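Local coordinates for protein cellulase (Bacillus sp. BG-CS10, PDB 5E09) that hydrolyses the beta-1,4 links of cellulose with a family 5 glycoside hydrolase barrel joined to two further modules, probably for carbohydrate binding, at residues Phe241-Glu244 / Thr245-Asp248. Numbering follows the deposited sequence.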
ATOM      1  N   PHE A 241     -11.364   0.185   8.950  1.00 43.25           N
ATOM      2  CA  PHE A 241     -11.037   1.542   8.554  1.00 55.04           C
ATOM      3  C   PHE A 241     -11.877   2.529   9.349  1.00 44.87           C
ATOM      4  O   PHE A 241     -12.942   2.936   8.901  1.00 50.67           O
ATOM      5  CB  PHE A 241     -11.268   1.722   7.053  1.00 35.85           C
ATOM      6  CG  PHE A 241     -10.984   3.111   6.561  1.00 44.83           C
ATOM      7  CD1 PHE A 241      -9.693   3.608   6.568  1.00 48.54           C
ATOM      8  CD2 PHE A 241     -12.006   3.919   6.083  1.00 45.37           C
ATOM      9  CE1 PHE A 241      -9.419   4.889   6.118  1.00 53.50           C
ATOM     10  CE2 PHE A 241     -11.741   5.200   5.627  1.00 46.66           C
ATOM     11  CZ  PHE A 241     -10.443   5.685   5.644  1.00 48.78           C
ATOM     12  N   GLU A 242     -11.405   2.910  10.532  1.00 45.56           N
ATOM     13  CA  GLU A 242     -12.208   3.755  11.411  1.00 62.56           C
ATOM     14  C   GLU A 242     -11.557   5.138  11.624  1.00 49.31           C
ATOM     15  O   GLU A 242     -10.589   5.487  10.935  1.00 49.33           O
ATOM     16  CB  GLU A 242     -12.473   2.990  12.735  1.00 51.84           C
ATOM     17  CG  GLU A 242     -13.365   1.737  12.660  1.00 85.10           C
ATOM     18  CD  GLU A 242     -13.508   1.012  13.991  1.00 98.12           C
ATOM     19  OE1 GLU A 242     -12.783   1.340  14.957  1.00 96.03           O
ATOM     20  OE2 GLU A 242     -14.333   0.080  14.058  1.00 86.47           O
ATOM     21  N   GLU A 243     -12.093   5.900  12.578  1.00 46.98           N
ATOM     22  CA  GLU A 243     -11.836   7.327  12.734  1.00 57.48           C
ATOM     23  C   GLU A 243     -10.370   7.717  12.851  1.00 45.98           C
ATOM     24  O   GLU A 243      -9.989   8.761  12.330  1.00 49.87           O
ATOM     25  CB  GLU A 243     -12.596   7.874  13.949  1.00 58.95           C
ATOM     26  CG  GLU A 243     -13.642   8.917  13.582  1.00 86.10           C
ATOM     27  CD  GLU A 243     -14.545   9.262  14.746  1.00102.84           C
ATOM     28  OE1 GLU A 243     -14.012   9.539  15.839  1.00 99.34           O
ATOM     29  OE2 GLU A 243     -15.785   9.230  14.576  1.00 95.68           O
ATOM     30  N   GLU A 244      -9.550   6.915  13.524  1.00 47.34           N
ATOM     31  CA  GLU A 244      -8.143   7.277  13.687  1.00 43.17           C
ATOM     32  C   GLU A 244      -7.366   7.199  12.378  1.00 48.13           C
ATOM     33  O   GLU A 244      -6.504   8.042  12.110  1.00 46.44           O
ATOM     34  CB  GLU A 244      -7.474   6.392  14.727  1.00 52.00           C
ATOM     35  CG  GLU A 244      -8.140   6.423  16.083  1.00 66.59           C
ATOM     36  CD  GLU A 244      -7.300   5.735  17.125  1.00 78.03           C
ATOM     37  OE1 GLU A 244      -6.074   5.991  17.147  1.00 70.23           O
ATOM     38  OE2 GLU A 244      -7.864   4.946  17.913  1.00 82.84           O
ATOM     39  N   THR A 245      -7.663   6.180  11.576  1.00 42.06           N
ATOM     40  CA  THR A 245      -7.037   6.021  10.267  1.00 45.89           C
ATOM     41  C   THR A 245      -7.394   7.211   9.365  1.00 43.43           C
ATOM     42  O   THR A 245      -6.521   7.843   8.720  1.00 55.23           O
ATOM     43  CB  THR A 245      -7.477   4.693   9.622  1.00 45.10           C
ATOM     44  OG1 THR A 245      -7.390   3.647  10.599  1.00 37.83           O
ATOM     45  CG2 THR A 245      -6.598   4.340   8.435  1.00 41.22           C
ATOM     46  N   GLN A 246      -8.684   7.536   9.364  1.00 42.42           N
ATOM     47  CA  GLN A 246      -9.211   8.650   8.583  1.00 44.81           C
ATOM     48  C   GLN A 246      -8.569   9.968   9.005  1.00 40.01           C
ATOM     49  O   GLN A 246      -8.123  10.762   8.166  1.00 39.82           O
ATOM     50  CB  GLN A 246     -10.730   8.722   8.737  1.00 41.38           C
ATOM     51  CG  GLN A 246     -11.434   7.413   8.396  1.00 49.02           C
ATOM     52  CD  GLN A 246     -12.942   7.489   8.539  1.00 56.40           C
ATOM     53  OE1 GLN A 246     -13.486   7.257   9.616  1.00 62.66           O
ATOM     54  NE2 GLN A 246     -13.625   7.803   7.448  1.00 72.83           N
ATOM     55  N   GLN A 247      -8.506  10.178  10.316  1.00 44.66           N
ATOM     56  CA  GLN A 247      -7.973  11.410  10.874  1.00 40.67           C
ATOM     57  C   GLN A 247      -6.495  11.546  10.563  1.00 53.54           C
ATOM     58  O   GLN A 247      -6.009  12.654  10.331  1.00 46.50           O
ATOM     59  CB  GLN A 247      -8.200  11.470  12.382  1.00 39.90           C
ATOM     60  CG  GLN A 247      -8.028  12.865  12.963  1.00 41.05           C
ATOM     61  CD  GLN A 247      -8.958  13.877  12.315  1.00 56.11           C
ATOM     62  OE1 GLN A 247     -10.157  13.635  12.183  1.00 58.28           O
ATOM     63  NE2 GLN A 247      -8.406  15.014  11.899  1.00 51.56           N
ATOM     64  N   ASP A 248      -5.785  10.417  10.557  1.00 47.03           N
ATOM     65  CA  ASP A 248      -4.370  10.420  10.202  1.00 39.09           C
ATOM     66  C   ASP A 248      -4.184  10.880   8.761  1.00 40.31           C
ATOM     67  O   ASP A 248      -3.275  11.670   8.457  1.00 44.21           O
ATOM     68  CB  ASP A 248      -3.754   9.041  10.396  1.00 38.18           C
ATOM     69  CG  ASP A 248      -2.247   9.066  10.271  1.00 49.82           C
ATOM     70  OD1 ASP A 248      -1.589   9.552  11.217  1.00 49.83           O
ATOM     71  OD2 ASP A 248      -1.725   8.614   9.227  1.00 46.72           O
TER
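The carbonyl oxygen of Glu-242, the N-cap residue, is gripped by two amides of the first helical turn. The N-H of Gln-246 reaches Glu-242 O at 3.2 Å in a nearly straight bond (170°) that lies in the carbonyl plane. Thr-245 N, 3.1 Å from Glu-242 O, meets it at a poor angle and adds only a weak bond. The same i to i+4 pattern continues: Gln-247 N binds Glu-243 O at 2.9 Å, and Asp-248 N binds Glu-244 O.

Phe-241, just ahead of the cap, folds back over this turn. With CG anti to the backbone N (chi1 179°), its ring lies against the side chains of Thr-245 and Gln-246. Gln-246 CG sits over one ring face, 3.4 Å from Phe-241 CZ, and the glutamine amide plane is turned 56° from the ring. Thr-245 CG2 approaches Phe-241 CD1 obliquely at 3.7 Å. A hydrophobic staple would pair residues in just these positions, N' and N4; here a partly exposed glutamine takes the N4 place, laying its methylene CG on the ring, with NE2 beside the ring at CE2.

Helix 243-261 follows the sixth strand of the TIM barrel and packs beside helix 286-302, whose Phe-295 meets the Phe-241 ring edge-to-face. A compact, branched threonine suits the buried place of Thr-245, which touches Phe-292 of that helix and Phe-228. Glu-242, Glu-243 and Glu-244 are all exposed at the helix start, where negative charge should interact favourably with the helix dipole; Glu-244 also hydrogen-bonds Tyr-238 through OE2. One turn on, Asp-248 directs OD2 to the hydroxyl of Tyr-225.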